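Local structure of endo-1,4-beta-xylanase (Pseudoalteromonas haloplanktis, 1H12) at residues H113-K125 with K136-F149. The protein hydrolyses internal beta-1,4 linkages of xylan as a cold-adapted family 8 glycoside hydrolase, and probably has some activity on related beta-glucans. Numbering follows the deposited sequence.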
loop_
_atom_site.group_PDB
_atom_site.type_symbol
_atom_site.label_atom_id
_atom_site.label_comp_id
_atom_site.label_asym_id
_atom_site.label_seq_id
_atom_site.Cartn_x
_atom_site.Cartn_y
_atom_site.Cartn_z
ATOM N N HIS A 113 17.746 9.426 18.596
ATOM C CA HIS A 113 16.627 9.473 19.513
ATOM C C HIS A 113 16.964 8.683 20.752
ATOM O O HIS A 113 17.555 7.619 20.671
ATOM C CB HIS A 113 15.399 8.868 18.818
ATOM C CG HIS A 113 14.120 9.101 19.532
ATOM N ND1 HIS A 113 13.103 9.950 19.106
ATOM C CD2 HIS A 113 13.710 8.526 20.667
ATOM C CE1 HIS A 113 12.127 9.879 20.002
ATOM N NE2 HIS A 113 12.496 9.035 20.958
ATOM N N PRO A 114 16.536 9.144 21.919
ATOM C CA PRO A 114 16.842 8.375 23.135
ATOM C C PRO A 114 16.267 6.976 23.187
ATOM O O PRO A 114 16.836 6.096 23.864
ATOM C CB PRO A 114 16.245 9.241 24.282
ATOM C CG PRO A 114 15.510 10.248 23.632
ATOM C CD PRO A 114 15.879 10.400 22.187
ATOM N N ASP A 115 15.176 6.719 22.450
ATOM C CA ASP A 115 14.607 5.371 22.342
ATOM C C ASP A 115 15.193 4.691 21.098
ATOM O O ASP A 115 14.880 5.099 19.964
ATOM C CB ASP A 115 13.122 5.489 22.257
ATOM C CG ASP A 115 12.400 4.182 22.199
ATOM O OD1 ASP A 115 13.077 3.115 21.972
ATOM O OD2 ASP A 115 11.155 4.204 22.369
ATOM N N ALA A 116 16.067 3.708 21.294
ATOM C CA ALA A 116 16.701 3.073 20.172
ATOM C C ALA A 116 15.706 2.511 19.179
ATOM O O ALA A 116 16.011 2.413 18.004
ATOM C CB ALA A 116 17.666 1.940 20.646
ATOM N N LYS A 117 14.572 2.100 19.655
ATOM C CA LYS A 117 13.553 1.508 18.758
ATOM C C LYS A 117 12.950 2.492 17.787
ATOM O O LYS A 117 12.378 2.091 16.756
ATOM C CB LYS A 117 12.471 0.822 19.560
ATOM C CG LYS A 117 12.949 -0.461 20.253
ATOM C CD LYS A 117 11.833 -1.180 20.932
ATOM C CE LYS A 117 12.265 -2.564 21.556
ATOM N NZ LYS A 117 12.975 -2.245 22.836
ATOM N N LYS A 118 13.080 3.794 18.050
ATOM C CA LYS A 118 12.571 4.845 17.173
ATOM C C LYS A 118 13.622 5.408 16.261
ATOM O O LYS A 118 13.294 6.197 15.345
ATOM C CB LYS A 118 11.994 5.992 17.992
ATOM C CG LYS A 118 10.602 5.675 18.556
ATOM C CD LYS A 118 10.099 6.713 19.459
ATOM C CE LYS A 118 8.667 6.387 19.897
ATOM N NZ LYS A 118 8.252 7.367 21.004
ATOM N N GLN A 119 14.888 5.089 16.469
ATOM C CA GLN A 119 15.966 5.729 15.705
ATOM C C GLN A 119 15.850 5.471 14.233
ATOM O O GLN A 119 15.902 4.324 13.791
ATOM C CB GLN A 119 17.323 5.248 16.220
ATOM C CG GLN A 119 17.606 5.759 17.637
ATOM C CD GLN A 119 18.866 5.209 18.251
ATOM O OE1 GLN A 119 19.475 4.316 17.700
ATOM N NE2 GLN A 119 19.242 5.742 19.420
ATOM N N GLY A 120 15.707 6.542 13.461
ATOM C CA GLY A 120 15.614 6.442 12.028
ATOM C C GLY A 120 14.332 5.919 11.451
ATOM O O GLY A 120 14.229 5.817 10.236
ATOM N N VAL A 121 13.349 5.561 12.283
ATOM C CA VAL A 121 12.033 5.195 11.756
ATOM C C VAL A 121 11.218 6.470 11.526
ATOM O O VAL A 121 11.585 7.535 12.024
ATOM C CB VAL A 121 11.276 4.167 12.629
ATOM C CG1 VAL A 121 12.220 3.010 13.019
ATOM C CG2 VAL A 121 10.628 4.760 13.848
ATOM N N TYR A 122 10.132 6.342 10.798
ATOM C CA TYR A 122 9.365 7.496 10.349
ATOM C C TYR A 122 8.068 7.607 11.124
ATOM O O TYR A 122 7.214 6.703 11.106
ATOM C CB TYR A 122 9.156 7.386 8.809
ATOM C CG TYR A 122 10.424 7.717 8.045
ATOM C CD1 TYR A 122 11.547 6.949 8.144
ATOM C CD2 TYR A 122 10.500 8.889 7.309
ATOM C CE1 TYR A 122 12.740 7.347 7.550
ATOM C CE2 TYR A 122 11.651 9.280 6.688
ATOM C CZ TYR A 122 12.805 8.532 6.831
ATOM O OH TYR A 122 13.969 8.992 6.289
ATOM N N ALA A 123 7.932 8.712 11.829
ATOM C CA ALA A 123 6.765 8.987 12.681
ATOM C C ALA A 123 5.492 8.966 11.849
ATOM O O ALA A 123 5.364 9.705 10.880
ATOM C CB ALA A 123 6.956 10.360 13.285
ATOM N N TRP A 124 4.542 8.135 12.256
ATOM C CA TRP A 124 3.401 7.862 11.399
ATOM C C TRP A 124 2.420 8.997 11.282
ATOM O O TRP A 124 1.696 9.063 10.304
ATOM C CB TRP A 124 2.703 6.562 11.756
ATOM C CG TRP A 124 1.691 6.654 12.852
ATOM C CD1 TRP A 124 1.892 6.557 14.191
ATOM C CD2 TRP A 124 0.265 6.815 12.679
ATOM N NE1 TRP A 124 0.687 6.615 14.846
ATOM C CE2 TRP A 124 -0.320 6.765 13.927
ATOM C CE3 TRP A 124 -0.555 6.965 11.572
ATOM C CZ2 TRP A 124 -1.708 6.835 14.112
ATOM C CZ3 TRP A 124 -1.890 7.055 11.726
ATOM C CH2 TRP A 124 -2.474 6.974 13.001
ATOM N N LYS A 125 2.363 9.852 12.309
ATOM C CA LYS A 125 1.375 10.924 12.357
ATOM C C LYS A 125 1.983 12.252 12.759
ATOM O O LYS A 125 2.499 12.395 13.883
ATOM C CB LYS A 125 0.238 10.587 13.312
ATOM C CG LYS A 125 -0.915 11.532 13.236
ATOM C CD LYS A 125 -1.992 11.311 14.318
ATOM C CE LYS A 125 -2.815 10.182 14.003
ATOM N NZ LYS A 125 -3.945 10.199 15.138
ATOM N N LYS A 136 5.412 16.281 15.317
ATOM C CA LYS A 136 5.076 14.853 15.418
ATOM C C LYS A 136 4.060 14.618 16.520
ATOM O O LYS A 136 4.255 14.977 17.693
ATOM C CB LYS A 136 6.330 14.033 15.741
ATOM C CG LYS A 136 7.407 14.141 14.666
ATOM C CD LYS A 136 8.644 13.336 14.954
ATOM C CE LYS A 136 9.649 13.329 13.812
ATOM N NZ LYS A 136 10.283 14.692 13.664
ATOM N N VAL A 137 2.949 14.041 16.144
ATOM C CA VAL A 137 1.896 13.635 17.102
ATOM C C VAL A 137 2.253 12.307 17.714
ATOM O O VAL A 137 2.092 12.093 18.932
ATOM C CB VAL A 137 0.524 13.597 16.426
ATOM C CG1 VAL A 137 -0.545 13.116 17.408
ATOM C CG2 VAL A 137 0.131 14.947 15.834
ATOM N N ASP A 138 2.672 11.364 16.881
ATOM C CA ASP A 138 3.020 10.002 17.312
ATOM C C ASP A 138 4.294 9.645 16.566
ATOM O O ASP A 138 4.325 9.603 15.339
ATOM C CB ASP A 138 1.891 9.065 17.046
ATOM C CG ASP A 138 2.060 7.702 17.652
ATOM O OD1 ASP A 138 3.198 7.293 17.957
ATOM O OD2 ASP A 138 1.036 6.951 17.749
ATOM N N GLU A 139 5.369 9.424 17.308
ATOM C CA GLU A 139 6.668 9.064 16.775
ATOM C C GLU A 139 6.768 7.604 16.344
ATOM O O GLU A 139 7.704 7.251 15.638
ATOM C CB GLU A 139 7.748 9.296 17.787
ATOM C CG GLU A 139 7.956 10.759 18.180
ATOM C CD GLU A 139 9.002 10.909 19.301
ATOM O OE1 GLU A 139 9.051 10.035 20.170
ATOM O OE2 GLU A 139 9.765 11.835 19.323
ATOM N N GLY A 140 5.847 6.768 16.744
ATOM C CA GLY A 140 5.899 5.383 16.342
ATOM C C GLY A 140 5.652 5.250 14.822
ATOM O O GLY A 140 4.975 6.089 14.226
ATOM N N PRO A 141 6.185 4.212 14.210
ATOM C CA PRO A 141 6.057 4.019 12.769
ATOM C C PRO A 141 4.779 3.304 12.364
ATOM O O PRO A 141 4.112 2.660 13.169
ATOM C CB PRO A 141 7.267 3.158 12.440
ATOM C CG PRO A 141 7.401 2.251 13.667
ATOM C CD PRO A 141 7.043 3.153 14.836
ATOM N N ALA A 142 4.477 3.396 11.074
ATOM C CA ALA A 142 3.514 2.534 10.378
ATOM C C ALA A 142 4.382 1.815 9.327
ATOM O O ALA A 142 4.616 2.387 8.263
ATOM C CB ALA A 142 2.401 3.296 9.736
ATOM N N PRO A 143 4.918 0.627 9.657
ATOM C CA PRO A 143 6.049 0.096 8.864
ATOM C C PRO A 143 5.880 -0.118 7.392
ATOM O O PRO A 143 6.887 -0.179 6.692
ATOM C CB PRO A 143 6.398 -1.170 9.607
ATOM C CG PRO A 143 6.119 -0.821 11.066
ATOM C CD PRO A 143 4.830 -0.033 10.976
ATOM N N ASP A 144 4.653 -0.269 6.856
ATOM C CA ASP A 144 4.537 -0.278 5.417
ATOM C C ASP A 144 4.878 1.041 4.753
ATOM O O ASP A 144 5.193 1.051 3.568
ATOM C CB ASP A 144 3.208 -0.837 4.938
ATOM C CG ASP A 144 1.977 -0.018 5.281
ATOM O OD1 ASP A 144 2.031 0.703 6.331
ATOM O OD2 ASP A 144 0.977 -0.111 4.547
ATOM N N GLY A 145 4.853 2.149 5.493
ATOM C CA GLY A 145 5.369 3.409 4.973
ATOM C C GLY A 145 6.856 3.282 4.630
ATOM O O GLY A 145 7.247 3.578 3.509
ATOM N N GLU A 146 7.672 2.817 5.571
ATOM C CA GLU A 146 9.079 2.605 5.293
ATOM C C GLU A 146 9.263 1.621 4.134
ATOM O O GLU A 146 10.157 1.831 3.300
ATOM C CB GLU A 146 9.815 2.078 6.541
ATOM C CG GLU A 146 10.063 3.103 7.630
ATOM C CD GLU A 146 8.944 3.405 8.623
ATOM O OE1 GLU A 146 7.762 3.070 8.319
ATOM O OE2 GLU A 146 9.268 3.957 9.685
ATOM N N GLU A 147 8.451 0.563 4.062
ATOM C CA GLU A 147 8.550 -0.347 2.939
ATOM C C GLU A 147 8.370 0.359 1.601
ATOM O O GLU A 147 9.147 0.157 0.658
ATOM C CB GLU A 147 7.542 -1.501 3.066
ATOM C CG GLU A 147 7.777 -2.395 4.257
ATOM C CD GLU A 147 6.864 -3.579 4.314
ATOM O OE1 GLU A 147 5.602 -3.313 4.183
ATOM O OE2 GLU A 147 7.289 -4.720 4.455
ATOM N N TYR A 148 7.299 1.154 1.486
ATOM C CA TYR A 148 7.051 1.898 0.259
ATOM C C TYR A 148 8.112 2.963 0.024
ATOM O O TYR A 148 8.479 3.215 -1.126
ATOM C CB TYR A 148 5.646 2.487 0.220
ATOM C CG TYR A 148 4.573 1.583 -0.332
ATOM C CD1 TYR A 148 4.294 1.585 -1.685
ATOM C CD2 TYR A 148 3.834 0.745 0.487
ATOM C CE1 TYR A 148 3.268 0.848 -2.199
ATOM C CE2 TYR A 148 2.819 -0.050 -0.040
ATOM C CZ TYR A 148 2.536 0.024 -1.397
ATOM O OH TYR A 148 1.504 -0.700 -1.953
ATOM N N PHE A 149 8.624 3.635 1.084
ATOM C CA PHE A 149 9.671 4.592 0.862
ATOM C C PHE A 149 10.882 3.926 0.224
ATOM O O PHE A 149 11.476 4.448 -0.726
ATOM C CB PHE A 149 10.153 5.274 2.163
ATOM C CG PHE A 149 9.232 6.304 2.799
ATOM C CD1 PHE A 149 8.629 7.311 2.052
ATOM C CD2 PHE A 149 9.059 6.341 4.165
ATOM C CE1 PHE A 149 7.885 8.287 2.652
ATOM C CE2 PHE A 149 8.309 7.331 4.772
ATOM C CZ PHE A 149 7.715 8.308 3.999
HETATM O O HOH W 1 11.401 12.185 17.019
HETATM O O HOH W 2 6.105 4.957 9.323
#
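Trp124 points the NE1 edge of its indole at the carboxylate of Asp138. Trp124 NE1 donates to OD2 of Asp138 at 2.9 Å, nearly in the indole plane but from above the carboxylate, the two planes 65° apart. The indole gets there because its CG lies between the backbone N and the carbonyl carbon, chi1 85°. CB of Lys125 covers one face of the indole. The other oxygen of Asp138, OD1, accepts from the backbone N of Gly140 and closes an Asx turn. With an alanine in place of Asp138, the indole N-H would probably lose this acceptor, the ring would be less firmly fixed, and the Gly140 N-H would lose its partner in the turn. At that bend, Trp124 N donates to Gly140 O at 2.9 Å. Lys125 O takes two backbone donors, Val137 N and Asp138 N.

Toward the 113-118 end, Lys118 crosses Glu139 at about a right angle. The extended chain brings Lys118 NZ to the anti lone pair of Glu139 OE1, a 2.9 Å salt bridge. His113 turns its CE1 edge to the same carboxylate, with His113 CE1 3.1 Å from Glu139 OE1, while CB of Lys118 lies over the ring face.

On the buried side, Glu146 bends at chi2 (83°) and reaches back from its helix. Glu146 OE2 accepts from Tyr122 N at 2.8 Å, a fairly straight bond. A water joins Glu146 OE1 to Ala142 N and Tyr122 O. The Tyr122 ring meets Phe149 obliquely, Tyr122 CD2 to Phe149 CE2 3.7 Å.

The contact thus joins strand 123-128, next to the edge strand 134-136 of the antiparallel sheet, to the start of helix 143-160, part of the (alpha/alpha)6 barrel of family 8 enzymes. Helices 93-107 and 168-182 pack against Tyr122 and Phe149, and helix 77-89 also touches Phe149.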